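Local coordinates for capsular polysaccharide biosynthesis protein (Vibrio cholerae, PDB 1XPJ) that is of unknown function but is probably a hydrolase of the haloacid dehalogenase type, possibly acting in capsular polysaccharide biosynthesis, at residues V6-T11 / T70-K75. Sequence-based numbering, arbitrary orientation. Where two conformers were deposited one is given.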
loop_
_atom_site.group_PDB
_atom_site.type_symbol
_atom_site.label_atom_id
_atom_site.label_comp_id
_atom_site.label_asym_id
_atom_site.label_seq_id
_atom_site.Cartn_x
_atom_site.Cartn_y
_atom_site.Cartn_z
ATOM N N VAL A 6 0.535 7.328 15.384
ATOM C CA VAL A 6 0.921 6.661 16.622
ATOM C C VAL A 6 1.240 5.190 16.405
ATOM O O VAL A 6 0.387 4.412 15.932
ATOM C CB VAL A 6 -0.214 6.733 17.672
ATOM C CG1 VAL A 6 0.285 6.259 19.038
ATOM C CG2 VAL A 6 -0.811 8.155 17.734
ATOM N N ASP A 7 2.461 4.813 16.765
ATOM C CA ASP A 7 2.894 3.423 16.748
ATOM C C ASP A 7 2.090 2.653 17.815
ATOM O O ASP A 7 1.482 3.266 18.707
ATOM C CB ASP A 7 4.391 3.388 17.043
ATOM C CG ASP A 7 5.017 2.023 16.836
ATOM O OD1 ASP A 7 4.665 1.309 15.882
ATOM O OD2 ASP A 7 5.914 1.587 17.594
ATOM N N LEU A 8 2.067 1.322 17.734
ATOM C CA LEU A 8 1.230 0.565 18.652
ATOM C C LEU A 8 2.061 -0.108 19.742
ATOM O O LEU A 8 1.928 0.259 20.907
ATOM C CB LEU A 8 0.369 -0.438 17.876
ATOM C CG LEU A 8 -0.494 -1.492 18.572
ATOM C CD1 LEU A 8 -1.531 -0.875 19.502
ATOM C CD2 LEU A 8 -1.178 -2.320 17.485
ATOM N N ASP A 9 2.904 -1.076 19.356
ATOM C CA ASP A 9 3.709 -1.850 20.291
ATOM C C ASP A 9 4.872 -1.035 20.861
ATOM O O ASP A 9 5.752 -0.590 20.123
ATOM C CB ASP A 9 4.247 -3.125 19.615
ATOM C CG ASP A 9 3.136 -4.058 19.134
ATOM O OD1 ASP A 9 2.320 -4.501 19.958
ATOM O OD2 ASP A 9 2.993 -4.408 17.948
ATOM N N GLY A 10 4.880 -0.852 22.176
ATOM C CA GLY A 10 5.915 -0.077 22.831
ATOM C C GLY A 10 5.533 1.378 23.042
ATOM O O GLY A 10 6.168 2.073 23.834
ATOM N N THR A 11 4.503 1.837 22.331
ATOM C CA THR A 11 4.035 3.216 22.452
ATOM C C THR A 11 2.730 3.226 23.209
ATOM O O THR A 11 2.597 3.931 24.205
ATOM C CB THR A 11 3.831 3.845 21.050
ATOM O OG1 THR A 11 5.109 4.110 20.476
ATOM C CG2 THR A 11 3.193 5.241 21.138
ATOM N N THR A 70 -7.974 -4.081 16.974
ATOM C CA THR A 70 -9.173 -3.289 17.223
ATOM C C THR A 70 -9.804 -3.677 18.548
ATOM O O THR A 70 -10.108 -2.818 19.369
ATOM C CB THR A 70 -10.176 -3.412 16.053
ATOM O OG1 THR A 70 -10.840 -4.678 16.104
ATOM C CG2 THR A 70 -9.446 -3.410 14.711
ATOM N N GLU A 71 -9.975 -4.977 18.755
ATOM C CA GLU A 71 -10.461 -5.505 20.026
ATOM C C GLU A 71 -9.686 -4.910 21.213
ATOM O O GLU A 71 -10.255 -4.467 22.141
ATOM C CB GLU A 71 -10.380 -7.044 20.021
ATOM C CG GLU A 71 -10.919 -7.663 21.311
ATOM C CD GLU A 71 -10.638 -9.151 21.404
ATOM O OE1 GLU A 71 -9.468 -9.523 21.652
ATOM O OE2 GLU A 71 -11.594 -9.939 21.234
ATOM N N TRP A 72 -8.352 -4.908 21.130
ATOM C CA TRP A 72 -7.509 -4.380 22.193
ATOM C C TRP A 72 -7.683 -2.872 22.385
ATOM O O TRP A 72 -7.806 -2.390 23.517
ATOM C CB TRP A 72 -6.042 -4.729 21.937
ATOM C CG TRP A 72 -5.135 -4.417 23.078
ATOM C CD1 TRP A 72 -4.761 -5.268 24.091
ATOM C CD2 TRP A 72 -4.483 -3.166 23.347
ATOM N NE1 TRP A 72 -3.907 -4.627 24.958
ATOM C CE2 TRP A 72 -3.718 -3.335 24.529
ATOM C CE3 TRP A 72 -4.447 -1.915 22.696
ATOM C CZ2 TRP A 72 -2.930 -2.299 25.075
ATOM C CZ3 TRP A 72 -3.665 -0.890 23.240
ATOM C CH2 TRP A 72 -2.918 -1.090 24.418
ATOM N N LEU A 73 -7.700 -2.136 21.280
ATOM C CA LEU A 73 -7.931 -0.698 21.323
ATOM C C LEU A 73 -9.269 -0.385 21.995
ATOM O O LEU A 73 -9.311 0.436 22.917
ATOM C CB LEU A 73 -7.817 -0.061 19.914
ATOM C CG LEU A 73 -6.418 -0.077 19.266
ATOM C CD1 LEU A 73 -6.506 0.100 17.774
ATOM C CD2 LEU A 73 -5.512 0.995 19.836
ATOM N N ASP A 74 -10.337 -1.066 21.567
ATOM C CA ASP A 74 -11.668 -0.919 22.195
ATOM C C ASP A 74 -11.709 -1.238 23.691
ATOM O O ASP A 74 -12.304 -0.491 24.484
ATOM C CB ASP A 74 -12.716 -1.776 21.474
ATOM C CG ASP A 74 -12.949 -1.331 20.037
ATOM O OD1 ASP A 74 -12.577 -0.188 19.697
ATOM O OD2 ASP A 74 -13.496 -2.056 19.178
ATOM N N LYS A 75 -11.093 -2.360 24.062
ATOM C CA LYS A 75 -11.010 -2.810 25.451
ATOM C C LYS A 75 -10.419 -1.716 26.344
ATOM O O LYS A 75 -10.905 -1.470 27.451
ATOM C CB LYS A 75 -10.159 -4.083 25.526
ATOM C CG LYS A 75 -10.477 -4.966 26.725
ATOM C CD LYS A 75 -9.281 -5.088 27.655
ATOM C CE LYS A 75 -8.853 -6.546 27.827
ATOM N NZ LYS A 75 -8.967 -6.994 29.242
#
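Leu8 meets helix 66-75 through a single methyl group: its CD1 lies 4.3 Å from CZ3 of Trp72 and 4.4 Å from CD2 of Leu73. Toward the indole this methyl comes in obliquely, at the six-membered ring, whereas the two leucines meet methyl to methyl. Both distances are loose van der Waals separations, no hydrogen bond spans the two segments, and only 78 Å² is buried, summed over both sides. The CA atoms of Leu8 and Leu73 are 9.6 Å apart, and side-chain length closes the gap; a chi1 of 173° swings CG of Leu8 away from its own N, and the end of the side chain comes nearer the helix than the direction of its CB would suggest. Trp72 is held at its polar end as well, NE1 donating a hydrogen bond to the carbonyl O of Val23, while His76 meets its ring. Behind the contact, Leu8 packs on Ile45 and Thr47 of strand 42-47 and Leu73 on Ile83 of strand 82-85, placing the cluster between helix and parallel sheet. Segment 6-11 runs from Val6, the last residue of strand 3-6, into a loop whose Asp7, Asp9 and Thr11 fit a DxDx(T/V) pattern, consistent with the HAD-type catalytic loop. Leu8, between the two aspartates in sequence, turns an apolar side chain inward, and the modest contact rests on dispersion and burial, without directional bonds.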